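Local coordinates for extracellular matrix-binding protein EbhA (Staphylococcus aureus, PDB 2DGJ) that probably mediates bacterial adhesion to the host extracellular matrix as a giant cell wall-associated protein, represented here by a rod-like fragment of linked three-helix bundles, at residues H8-E13 with A38-I43; A78-A83 with T110-V115; T100-Q105 with T120-L125. All coordinates share one frame; numbering follows the deposited sequence.

Contact 1: residues H8-E13 with A38-I43; sequences HGIDDE and AAAKAI
I10 and K41 mark the closest approach of the two backbones, their CA atoms 6.7 Å apart, where the last turn of helix 3-11 runs roughly antiparallel to the C-terminal half of helix 27-46. I10 does most of the work. Its CB points at the partner helix, and with CG1 anti to the carbonyl carbon (chi1 -61°) and the chain extended to its end, the CD1 methyl is carried right up to the opposing backbone, 3.6 Å from K41 CA. The two branches divide the surface between them: CG1 rests on A40, 3.9 Å from A40 CB, while CG2 lies 3.7 Å from K41 CG and touches the aliphatic chain of the lysine. A40 is buried, and its small methyl lets the isoleucine settle close to the helix.

K41 leaves its helix at the flank of this apolar patch and, fully extended, passes obliquely over I10 on its way to E13. There its NZ meets E13 OE1 at 3.3 Å, a salt bridge whose hydrogen bond is weak. E13, the first residue of helix 13-18, comes from the far side of the break that ends helix 3-11; its N is bonded to I10 O. Its CG is anti to that N (chi1 172°), and the two chains meet at about a right angle. OE2 makes a long, weak ion pair with K17 and lies close to D34 OD1, a like charge that could raise the proton affinity of either carboxylate.

Elsewhere on helix 27-46, A39 packs on T191 of the second subunit, and A42 and I43 on its A195. An apolar stripe edged by an ion pair, between roughly antiparallel helices, is characteristic of a small helical bundle, consistent with the FIVAR sequence range holding both segments.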
ATOM      1  N   HIS A   8     -12.977 -33.007  -9.197  1.00 25.52           N
ATOM      2  CA  HIS A   8     -11.633 -32.476  -9.378  1.00 25.26           C
ATOM      3  C   HIS A   8     -11.626 -30.967  -9.166  1.00 24.84           C
ATOM      4  O   HIS A   8     -10.750 -30.438  -8.483  1.00 24.77           O
ATOM      5  CB  HIS A   8     -11.116 -32.824 -10.778  1.00 25.67           C
ATOM      6  CG  HIS A   8      -9.834 -32.135 -11.141  1.00 26.16           C
ATOM      7  ND1 HIS A   8      -9.796 -30.873 -11.693  1.00 26.35           N
ATOM      8  CD2 HIS A   8      -8.546 -32.527 -11.001  1.00 26.32           C
ATOM      9  CE1 HIS A   8      -8.539 -30.516 -11.881  1.00 26.43           C
ATOM     10  NE2 HIS A   8      -7.758 -31.498 -11.471  1.00 26.48           N
ATOM     11  N   GLY A   9     -12.609 -30.285  -9.752  1.00 24.33           N
ATOM     12  CA  GLY A   9     -12.716 -28.844  -9.608  1.00 23.61           C
ATOM     13  C   GLY A   9     -12.848 -28.463  -8.144  1.00 23.13           C
ATOM     14  O   GLY A   9     -12.242 -27.497  -7.688  1.00 23.15           O
ATOM     15  N   ILE A  10     -13.643 -29.230  -7.404  1.00 22.68           N
ATOM     16  CA  ILE A  10     -13.839 -28.977  -5.981  1.00 22.17           C
ATOM     17  C   ILE A  10     -12.555 -29.248  -5.196  1.00 21.95           C
ATOM     18  O   ILE A  10     -12.188 -28.488  -4.304  1.00 21.97           O
ATOM     19  CB  ILE A  10     -14.968 -29.867  -5.403  1.00 21.97           C
ATOM     20  CG1 ILE A  10     -16.286 -29.557  -6.117  1.00 21.89           C
ATOM     21  CG2 ILE A  10     -15.110 -29.627  -3.903  1.00 21.63           C
ATOM     22  CD1 ILE A  10     -17.469 -30.392  -5.654  1.00 21.81           C
ATOM     23  N   ASP A  11     -11.874 -30.338  -5.535  1.00 21.62           N
ATOM     24  CA  ASP A  11     -10.639 -30.703  -4.850  1.00 21.36           C
ATOM     25  C   ASP A  11      -9.559 -29.651  -5.032  1.00 21.25           C
ATOM     26  O   ASP A  11      -8.780 -29.371  -4.116  1.00 21.31           O
ATOM     27  CB  ASP A  11     -10.102 -32.041  -5.375  1.00 21.33           C
ATOM     28  CG  ASP A  11     -11.037 -33.204  -5.115  1.00 21.18           C
ATOM     29  OD1 ASP A  11     -11.826 -33.145  -4.148  1.00 21.00           O
ATOM     30  OD2 ASP A  11     -10.965 -34.193  -5.875  1.00 21.25           O
ATOM     31  N   ASP A  12      -9.522 -29.065  -6.222  1.00 21.04           N
ATOM     32  CA  ASP A  12      -8.509 -28.078  -6.556  1.00 20.82           C
ATOM     33  C   ASP A  12      -8.756 -26.676  -6.022  1.00 20.68           C
ATOM     34  O   ASP A  12      -7.939 -25.786  -6.237  1.00 20.58           O
ATOM     35  CB  ASP A  12      -8.331 -28.042  -8.074  1.00 20.77           C
ATOM     36  CG  ASP A  12      -7.011 -27.419  -8.495  1.00 20.95           C
ATOM     37  OD1 ASP A  12      -6.011 -27.591  -7.766  1.00 21.11           O
ATOM     38  OD2 ASP A  12      -6.967 -26.777  -9.565  1.00 20.86           O
ATOM     39  N   GLU A  13      -9.865 -26.481  -5.317  1.00 20.61           N
ATOM     40  CA  GLU A  13     -10.184 -25.166  -4.770  1.00 20.61           C
ATOM     41  C   GLU A  13      -9.064 -24.578  -3.916  1.00 20.49           C
ATOM     42  O   GLU A  13      -8.458 -23.566  -4.285  1.00 20.51           O
ATOM     43  CB  GLU A  13     -11.474 -25.218  -3.943  1.00 20.82           C
ATOM     44  CG  GLU A  13     -11.754 -23.924  -3.186  1.00 21.11           C
ATOM     45  CD  GLU A  13     -13.152 -23.862  -2.604  1.00 21.47           C
ATOM     46  OE1 GLU A  13     -13.531 -24.787  -1.853  1.00 21.60           O
ATOM     47  OE2 GLU A  13     -13.869 -22.881  -2.894  1.00 21.76           O
ATOM     48  N   ALA A  38     -18.629 -23.465  -4.687  1.00 15.20           N
ATOM     49  CA  ALA A  38     -19.681 -23.680  -3.702  1.00 15.61           C
ATOM     50  C   ALA A  38     -20.886 -24.307  -4.385  1.00 15.91           C
ATOM     51  O   ALA A  38     -21.504 -25.237  -3.860  1.00 16.01           O
ATOM     52  CB  ALA A  38     -20.066 -22.358  -3.051  1.00 15.44           C
ATOM     53  N   ALA A  39     -21.210 -23.799  -5.567  1.00 16.23           N
ATOM     54  CA  ALA A  39     -22.331 -24.315  -6.334  1.00 16.78           C
ATOM     55  C   ALA A  39     -22.080 -25.782  -6.705  1.00 17.21           C
ATOM     56  O   ALA A  39     -22.973 -26.627  -6.598  1.00 17.21           O
ATOM     57  CB  ALA A  39     -22.516 -23.486  -7.587  1.00 16.62           C
ATOM     58  N   ALA A  40     -20.856 -26.068  -7.143  1.00 17.78           N
ATOM     59  CA  ALA A  40     -20.467 -27.416  -7.542  1.00 18.28           C
ATOM     60  C   ALA A  40     -20.663 -28.403  -6.396  1.00 18.63           C
ATOM     61  O   ALA A  40     -21.259 -29.461  -6.576  1.00 18.78           O
ATOM     62  CB  ALA A  40     -19.005 -27.431  -8.006  1.00 18.24           C
ATOM     63  N   LYS A  41     -20.164 -28.048  -5.216  1.00 19.04           N
ATOM     64  CA  LYS A  41     -20.298 -28.917  -4.051  1.00 19.62           C
ATOM     65  C   LYS A  41     -21.753 -29.296  -3.834  1.00 20.03           C
ATOM     66  O   LYS A  41     -22.088 -30.469  -3.684  1.00 19.99           O
ATOM     67  CB  LYS A  41     -19.772 -28.222  -2.786  1.00 19.50           C
ATOM     68  CG  LYS A  41     -18.271 -28.009  -2.743  1.00 19.51           C
ATOM     69  CD  LYS A  41     -17.874 -27.299  -1.452  1.00 19.72           C
ATOM     70  CE  LYS A  41     -16.392 -26.955  -1.418  1.00 19.82           C
ATOM     71  NZ  LYS A  41     -16.068 -26.116  -0.231  1.00 20.09           N
ATOM     72  N   ALA A  42     -22.618 -28.289  -3.805  1.00 20.74           N
ATOM     73  CA  ALA A  42     -24.040 -28.498  -3.591  1.00 21.51           C
ATOM     74  C   ALA A  42     -24.630 -29.412  -4.663  1.00 22.12           C
ATOM     75  O   ALA A  42     -25.348 -30.363  -4.355  1.00 22.16           O
ATOM     76  CB  ALA A  42     -24.763 -27.159  -3.587  1.00 21.43           C
ATOM     77  N   ILE A  43     -24.315 -29.117  -5.919  1.00 22.86           N
ATOM     78  CA  ILE A  43     -24.810 -29.910  -7.036  1.00 23.71           C
ATOM     79  C   ILE A  43     -24.293 -31.342  -6.959  1.00 24.35           C
ATOM     80  O   ILE A  43     -25.046 -32.289  -7.189  1.00 24.51           O
ATOM     81  CB  ILE A  43     -24.389 -29.290  -8.382  1.00 23.75           C
ATOM     82  CG1 ILE A  43     -25.134 -27.971  -8.597  1.00 23.77           C
ATOM     83  CG2 ILE A  43     -24.671 -30.269  -9.521  1.00 23.87           C
ATOM     84  CD1 ILE A  43     -24.716 -27.210  -9.843  1.00 23.85           C
TER

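Contact 2: residues A78-A83 with T110-V115; sequences AEAKAA and TTVDGV. With SO4 (sulfate ion), chain C; ACY (acetic acid), chain D.
V115 packs against A80 and K81 where helices 73-88 and 112-135 come together in a three-helix-bundle rod, beside the start of the latter helix; both segments lie within the GA-module sequence range. The contact across the segments is apolar. A80 CB faces the partner helix and sits between two valines, 4.1 Å from V112 CG1 and 4.0 Å from V115 CG1. V115 holds CG1 anti to its own N (chi1 176°), which sends that methyl onto the A80 backbone, close to the carbonyl oxygen; the other methyl, CG2, lies 3.7 Å from K81 CG, and the lysine chain crosses the valine at about a right angle. L77 and A84 of helix 73-88 and the loop residue A109 also touch V115, which is buried.

The polar interactions stand apart from this patch. Beyond V115, K81 is extended, and its ammonium reaches both the backbone oxygen of N107, in helix 96-108, and an acetic acid molecule, probably from the crystallisation liquor, with K81 NZ 2.9 Å from its O.

At the start of helix 112-135 a sulfate, probably of the same origin, is held by T110 N and T110 OG1 (2.7 Å to sulfate O1), with longer bonds from T111 OG1 and, weakly, T111 N. Its negative charge there would probably be eased by the helix end. V112 N is taken by D24 OD2. T111 is the N-cap: its OG1, set between its own N and carbonyl carbon (chi1 68°), donates to sulfate O4 and accepts from G114 N at 2.9 Å.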
ATOM      1  N   ALA A  78       1.863  -8.956 -14.409  1.00 14.53           N
ATOM      2  CA  ALA A  78       2.622  -8.449 -15.545  1.00 14.65           C
ATOM      3  C   ALA A  78       2.411  -6.939 -15.657  1.00 14.68           C
ATOM      4  O   ALA A  78       3.343  -6.180 -15.919  1.00 14.74           O
ATOM      5  CB  ALA A  78       2.167  -9.142 -16.823  1.00 14.60           C
ATOM      6  N   GLU A  79       1.173  -6.517 -15.442  1.00 14.86           N
ATOM      7  CA  GLU A  79       0.818  -5.105 -15.502  1.00 14.97           C
ATOM      8  C   GLU A  79       1.550  -4.328 -14.413  1.00 14.76           C
ATOM      9  O   GLU A  79       2.132  -3.271 -14.673  1.00 14.82           O
ATOM     10  CB  GLU A  79      -0.695  -4.940 -15.327  1.00 15.34           C
ATOM     11  CG  GLU A  79      -1.135  -3.517 -15.044  1.00 16.30           C
ATOM     12  CD  GLU A  79      -2.646  -3.368 -14.998  1.00 16.94           C
ATOM     13  OE1 GLU A  79      -3.310  -4.147 -14.277  1.00 17.21           O
ATOM     14  OE2 GLU A  79      -3.167  -2.462 -15.681  1.00 17.60           O
ATOM     15  N   ALA A  80       1.524  -4.861 -13.196  1.00 14.46           N
ATOM     16  CA  ALA A  80       2.181  -4.218 -12.065  1.00 14.28           C
ATOM     17  C   ALA A  80       3.674  -4.063 -12.330  1.00 14.15           C
ATOM     18  O   ALA A  80       4.244  -3.001 -12.094  1.00 14.17           O
ATOM     19  CB  ALA A  80       1.956  -5.032 -10.800  1.00 14.16           C
ATOM     20  N   LYS A  81       4.301  -5.130 -12.818  1.00 13.97           N
ATOM     21  CA  LYS A  81       5.726  -5.102 -13.122  1.00 13.84           C
ATOM     22  C   LYS A  81       6.009  -4.057 -14.192  1.00 13.67           C
ATOM     23  O   LYS A  81       7.007  -3.344 -14.131  1.00 13.89           O
ATOM     24  CB  LYS A  81       6.195  -6.474 -13.605  1.00 13.92           C
ATOM     25  CG  LYS A  81       6.180  -7.548 -12.538  1.00 14.07           C
ATOM     26  CD  LYS A  81       6.832  -8.818 -13.055  1.00 14.42           C
ATOM     27  CE  LYS A  81       6.958  -9.860 -11.960  1.00 14.61           C
ATOM     28  NZ  LYS A  81       7.714 -11.062 -12.417  1.00 15.19           N
ATOM     29  N   ALA A  82       5.121  -3.970 -15.175  1.00 13.29           N
ATOM     30  CA  ALA A  82       5.275  -3.002 -16.251  1.00 12.99           C
ATOM     31  C   ALA A  82       5.244  -1.597 -15.652  1.00 12.77           C
ATOM     32  O   ALA A  82       6.048  -0.732 -16.007  1.00 12.86           O
ATOM     33  CB  ALA A  82       4.148  -3.182 -17.272  1.00 13.03           C
ATOM     34  N   ALA A  83       4.310  -1.388 -14.731  1.00 12.48           N
ATOM     35  CA  ALA A  83       4.149  -0.105 -14.064  1.00 12.23           C
ATOM     36  C   ALA A  83       5.409   0.249 -13.278  1.00 12.07           C
ATOM     37  O   ALA A  83       5.866   1.390 -13.299  1.00 12.13           O
ATOM     38  CB  ALA A  83       2.930  -0.150 -13.131  1.00 12.04           C
ATOM     39  N   THR A 110       6.932 -12.057  -7.279  1.00 17.82           N
ATOM     40  CA  THR A 110       5.889 -13.027  -7.608  1.00 17.78           C
ATOM     41  C   THR A 110       4.468 -12.555  -7.309  1.00 17.77           C
ATOM     42  O   THR A 110       3.505 -13.200  -7.722  1.00 17.75           O
ATOM     43  CB  THR A 110       6.106 -14.352  -6.858  1.00 17.80           C
ATOM     44  OG1 THR A 110       6.062 -14.111  -5.446  1.00 17.83           O
ATOM     45  CG2 THR A 110       7.446 -14.970  -7.233  1.00 17.58           C
ATOM     46  N   THR A 111       4.329 -11.439  -6.598  1.00 17.67           N
ATOM     47  CA  THR A 111       3.006 -10.920  -6.269  1.00 17.67           C
ATOM     48  C   THR A 111       2.882  -9.432  -6.590  1.00 17.71           C
ATOM     49  O   THR A 111       3.884  -8.725  -6.702  1.00 17.64           O
ATOM     50  CB  THR A 111       2.685 -11.118  -4.782  1.00 17.75           C
ATOM     51  OG1 THR A 111       3.543 -10.289  -3.987  1.00 17.85           O
ATOM     52  CG2 THR A 111       2.895 -12.577  -4.390  1.00 17.65           C
ATOM     53  N   VAL A 112       1.647  -8.964  -6.741  1.00 17.80           N
ATOM     54  CA  VAL A 112       1.407  -7.554  -7.035  1.00 17.89           C
ATOM     55  C   VAL A 112       1.886  -6.712  -5.856  1.00 18.04           C
ATOM     56  O   VAL A 112       2.425  -5.621  -6.039  1.00 18.06           O
ATOM     57  CB  VAL A 112      -0.090  -7.275  -7.282  1.00 17.84           C
ATOM     58  CG1 VAL A 112      -0.326  -5.785  -7.448  1.00 17.78           C
ATOM     59  CG2 VAL A 112      -0.557  -8.028  -8.523  1.00 17.80           C
ATOM     60  N   ASP A 113       1.689  -7.223  -4.643  1.00 18.20           N
ATOM     61  CA  ASP A 113       2.122  -6.512  -3.445  1.00 18.36           C
ATOM     62  C   ASP A 113       3.643  -6.409  -3.425  1.00 18.36           C
ATOM     63  O   ASP A 113       4.199  -5.383  -3.042  1.00 18.40           O
ATOM     64  CB  ASP A 113       1.647  -7.227  -2.174  1.00 18.51           C
ATOM     65  CG  ASP A 113       0.150  -7.107  -1.965  1.00 18.81           C
ATOM     66  OD1 ASP A 113      -0.382  -5.988  -2.118  1.00 18.70           O
ATOM     67  OD2 ASP A 113      -0.491  -8.127  -1.633  1.00 19.37           O
ATOM     68  N   GLY A 114       4.309  -7.483  -3.845  1.00 18.42           N
ATOM     69  CA  GLY A 114       5.758  -7.492  -3.882  1.00 18.41           C
ATOM     70  C   GLY A 114       6.293  -6.446  -4.845  1.00 18.42           C
ATOM     71  O   GLY A 114       7.216  -5.699  -4.517  1.00 18.56           O
ATOM     72  N   VAL A 115       5.706  -6.390  -6.037  1.00 18.38           N
ATOM     73  CA  VAL A 115       6.122  -5.425  -7.047  1.00 18.31           C
ATOM     74  C   VAL A 115       6.000  -4.007  -6.505  1.00 18.31           C
ATOM     75  O   VAL A 115       6.964  -3.242  -6.499  1.00 18.38           O
ATOM     76  CB  VAL A 115       5.253  -5.545  -8.318  1.00 18.22           C
ATOM     77  CG1 VAL A 115       5.631  -4.465  -9.315  1.00 18.16           C
ATOM     78  CG2 VAL A 115       5.437  -6.914  -8.945  1.00 18.15           C
TER
HETATM   79  S   SO4 C2002       7.280 -11.743  -3.451  1.00 61.30           S
HETATM   80  O1  SO4 C2002       7.885 -13.047  -3.772  1.00 61.27           O
HETATM   81  O2  SO4 C2002       8.206 -10.967  -2.607  1.00 61.34           O
HETATM   82  O3  SO4 C2002       7.025 -11.000  -4.702  1.00 61.27           O
HETATM   83  O4  SO4 C2002       6.024 -11.960  -2.703  1.00 61.29           O
HETATM   84  C   ACY D1501       8.402 -10.786 -15.926  1.00 37.37           C
HETATM   85  O   ACY D1501       7.886 -11.657 -15.264  1.00 37.32           O
HETATM   86  OXT ACY D1501       7.649 -10.011 -16.722  1.00 37.36           O
HETATM   87  CH3 ACY D1501       9.892 -10.573 -15.857  1.00 37.32           C

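Contact 3: residues T100-Q105 with T120-L125; sequences TALEGQ and TNANTL
L102 meets A122 and L125 at the middle of an antiparallel pair of helices, 96-108 and 112-135, with the CA atoms of L102 and A122 6.7 Å apart. Of the three side chains L102 gives up most surface. It points at the partner helix and lays its branch point on the alanine methyl, L102 CG being 3.8 Å from A122 CB. Its chi2 of 4° nearly eclipses CD1 with CA, a strained torsion, and the exact places of the two methyls are best read with caution. A122, small and buried, presents mainly its CB, which lets the leucine come near the opposite backbone. L125, one turn further along, closes the patch more loosely: its CG is anti to the backbone N (chi1 -176°), bringing CD2 to 4.3 Å from L102 CD2.

Polar side chains bridge the same helices at the exposed margin through a water. This water donates to Q105 OE1 at 2.6 Å and accepts a longer bond from N121 ND2. Within helix 112-135, T124 OG1 folds back to T120 O at 3.1 Å, arriving above the carbonyl plane, while T124 N approaches that oxygen from the opposite face.

Around this buried core, L88 of helix 73-88 and I94 in the following loop also pack on L102, and L91 packs on A122, so helix 73-88 and the loop after it complete the apolar centre. L125 also touches V183 of helix 180-194, and T124 O accepts from Q27 of the second subunit.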
ATOM      1  N   THR A 100      19.756  -1.695 -11.698  1.00 17.32           N
ATOM      2  CA  THR A 100      19.671  -3.086 -12.140  1.00 17.47           C
ATOM      3  C   THR A 100      19.191  -4.005 -11.028  1.00 17.42           C
ATOM      4  O   THR A 100      18.525  -5.007 -11.292  1.00 17.44           O
ATOM      5  CB  THR A 100      21.030  -3.604 -12.660  1.00 17.63           C
ATOM      6  OG1 THR A 100      21.918  -3.842 -11.560  1.00 18.15           O
ATOM      7  CG2 THR A 100      21.656  -2.584 -13.589  1.00 17.64           C
ATOM      8  N   ALA A 101      19.532  -3.676  -9.786  1.00 17.40           N
ATOM      9  CA  ALA A 101      19.106  -4.492  -8.651  1.00 17.50           C
ATOM     10  C   ALA A 101      17.594  -4.359  -8.509  1.00 17.56           C
ATOM     11  O   ALA A 101      16.886  -5.350  -8.324  1.00 17.61           O
ATOM     12  CB  ALA A 101      19.799  -4.033  -7.370  1.00 17.35           C
ATOM     13  N   LEU A 102      17.108  -3.127  -8.596  1.00 17.60           N
ATOM     14  CA  LEU A 102      15.679  -2.854  -8.503  1.00 17.67           C
ATOM     15  C   LEU A 102      14.971  -3.536  -9.675  1.00 17.76           C
ATOM     16  O   LEU A 102      13.942  -4.188  -9.504  1.00 17.77           O
ATOM     17  CB  LEU A 102      15.431  -1.346  -8.561  1.00 17.56           C
ATOM     18  CG  LEU A 102      15.336  -0.523  -7.269  1.00 17.62           C
ATOM     19  CD1 LEU A 102      15.619  -1.380  -6.043  1.00 17.56           C
ATOM     20  CD2 LEU A 102      16.300   0.652  -7.363  1.00 17.53           C
ATOM     21  N   GLU A 103      15.532  -3.367 -10.867  1.00 17.89           N
ATOM     22  CA  GLU A 103      14.975  -3.963 -12.077  1.00 17.94           C
ATOM     23  C   GLU A 103      14.920  -5.471 -11.882  1.00 17.97           C
ATOM     24  O   GLU A 103      14.000  -6.139 -12.354  1.00 18.10           O
ATOM     25  CB  GLU A 103      15.860  -3.616 -13.279  1.00 17.98           C
ATOM     26  CG  GLU A 103      15.419  -4.219 -14.604  1.00 18.05           C
ATOM     27  CD  GLU A 103      14.106  -3.657 -15.103  1.00 18.22           C
ATOM     28  OE1 GLU A 103      13.636  -2.654 -14.530  1.00 18.53           O
ATOM     29  OE2 GLU A 103      13.550  -4.211 -16.074  1.00 18.34           O
ATOM     30  N   GLY A 104      15.912  -6.001 -11.176  1.00 17.93           N
ATOM     31  CA  GLY A 104      15.954  -7.428 -10.928  1.00 17.91           C
ATOM     32  C   GLY A 104      14.895  -7.858  -9.935  1.00 17.91           C
ATOM     33  O   GLY A 104      14.228  -8.874 -10.129  1.00 18.06           O
ATOM     34  N   GLN A 105      14.737  -7.083  -8.868  1.00 17.81           N
ATOM     35  CA  GLN A 105      13.741  -7.396  -7.850  1.00 17.78           C
ATOM     36  C   GLN A 105      12.343  -7.297  -8.450  1.00 17.73           C
ATOM     37  O   GLN A 105      11.432  -8.007  -8.034  1.00 17.59           O
ATOM     38  CB  GLN A 105      13.876  -6.446  -6.655  1.00 17.78           C
ATOM     39  CG  GLN A 105      15.232  -6.536  -5.965  1.00 17.93           C
ATOM     40  CD  GLN A 105      15.367  -5.591  -4.786  1.00 17.96           C
ATOM     41  OE1 GLN A 105      15.189  -4.378  -4.922  1.00 17.96           O
ATOM     42  NE2 GLN A 105      15.690  -6.143  -3.622  1.00 17.95           N
ATOM     43  N   THR A 120       8.014   0.920  -4.269  1.00 17.22           N
ATOM     44  CA  THR A 120       8.055   1.831  -3.134  1.00 16.99           C
ATOM     45  C   THR A 120       9.478   2.054  -2.639  1.00 16.79           C
ATOM     46  O   THR A 120       9.876   3.188  -2.376  1.00 16.95           O
ATOM     47  CB  THR A 120       7.193   1.306  -1.964  1.00 16.96           C
ATOM     48  OG1 THR A 120       5.805   1.357  -2.325  1.00 16.87           O
ATOM     49  CG2 THR A 120       7.427   2.144  -0.716  1.00 16.99           C
ATOM     50  N   ASN A 121      10.246   0.976  -2.512  1.00 16.51           N
ATOM     51  CA  ASN A 121      11.628   1.080  -2.056  1.00 16.34           C
ATOM     52  C   ASN A 121      12.478   1.848  -3.067  1.00 16.23           C
ATOM     53  O   ASN A 121      13.392   2.577  -2.688  1.00 16.14           O
ATOM     54  CB  ASN A 121      12.237  -0.307  -1.834  1.00 16.25           C
ATOM     55  CG  ASN A 121      11.543  -1.076  -0.740  1.00 16.29           C
ATOM     56  OD1 ASN A 121      10.773  -0.509   0.040  1.00 16.20           O
ATOM     57  ND2 ASN A 121      11.818  -2.377  -0.663  1.00 16.16           N
ATOM     58  N   ALA A 122      12.173   1.678  -4.351  1.00 16.17           N
ATOM     59  CA  ALA A 122      12.910   2.355  -5.414  1.00 16.01           C
ATOM     60  C   ALA A 122      12.764   3.874  -5.314  1.00 15.99           C
ATOM     61  O   ALA A 122      13.733   4.615  -5.496  1.00 16.00           O
ATOM     62  CB  ALA A 122      12.415   1.874  -6.770  1.00 15.77           C
ATOM     63  N   ASN A 123      11.548   4.337  -5.030  1.00 15.95           N
ATOM     64  CA  ASN A 123      11.297   5.766  -4.900  1.00 15.94           C
ATOM     65  C   ASN A 123      11.953   6.316  -3.641  1.00 15.86           C
ATOM     66  O   ASN A 123      12.488   7.417  -3.644  1.00 15.87           O
ATOM     67  CB  ASN A 123       9.795   6.060  -4.857  1.00 16.13           C
ATOM     68  CG  ASN A 123       9.110   5.786  -6.175  1.00 16.18           C
ATOM     69  OD1 ASN A 123       8.785   4.646  -6.494  1.00 16.54           O
ATOM     70  ND2 ASN A 123       8.892   6.836  -6.956  1.00 16.28           N
ATOM     71  N   THR A 124      11.894   5.544  -2.563  1.00 15.85           N
ATOM     72  CA  THR A 124      12.502   5.957  -1.302  1.00 15.80           C
ATOM     73  C   THR A 124      14.022   6.089  -1.464  1.00 15.72           C
ATOM     74  O   THR A 124      14.616   7.100  -1.071  1.00 15.69           O
ATOM     75  CB  THR A 124      12.211   4.929  -0.192  1.00 15.73           C
ATOM     76  OG1 THR A 124      10.800   4.858   0.044  1.00 15.68           O
ATOM     77  CG2 THR A 124      12.915   5.319   1.091  1.00 15.77           C
ATOM     78  N   LEU A 125      14.644   5.066  -2.044  1.00 15.54           N
ATOM     79  CA  LEU A 125      16.090   5.061  -2.258  1.00 15.52           C
ATOM     80  C   LEU A 125      16.488   6.250  -3.124  1.00 15.60           C
ATOM     81  O   LEU A 125      17.436   6.964  -2.814  1.00 15.55           O
ATOM     82  CB  LEU A 125      16.525   3.763  -2.939  1.00 15.37           C
ATOM     83  CG  LEU A 125      18.034   3.595  -3.119  1.00 15.45           C
ATOM     84  CD1 LEU A 125      18.700   3.421  -1.758  1.00 15.30           C
ATOM     85  CD2 LEU A 125      18.308   2.394  -4.013  1.00 15.34           C
TER
HETATM   86  O   HOH W   1      13.417  -3.998  -3.003  1.00 28.76           O

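In the fold
All four segments of contacts 2 and 3 lie within the GA-module range; both contacts use helix 112-135, whose own start packs on helix 73-88 in contact 2 and which meets helix 96-108 further along in contact 3. Their centres lie 13 Å apart and their segments alternate along the chain. Contact 1, in the FIVAR range, is separate, its centre about 30 Å from that of contact 2 and 41 Å from that of contact 3. Contact 3 is buried and purely apolar across its core; the other two are partly buried. Contact 1 adds an ion pair between its segments, whereas contact 2 is apolar between its helices, with a sulfate and an acetic acid bound at its margins. Contacts 1 and 3 also reach the second subunit.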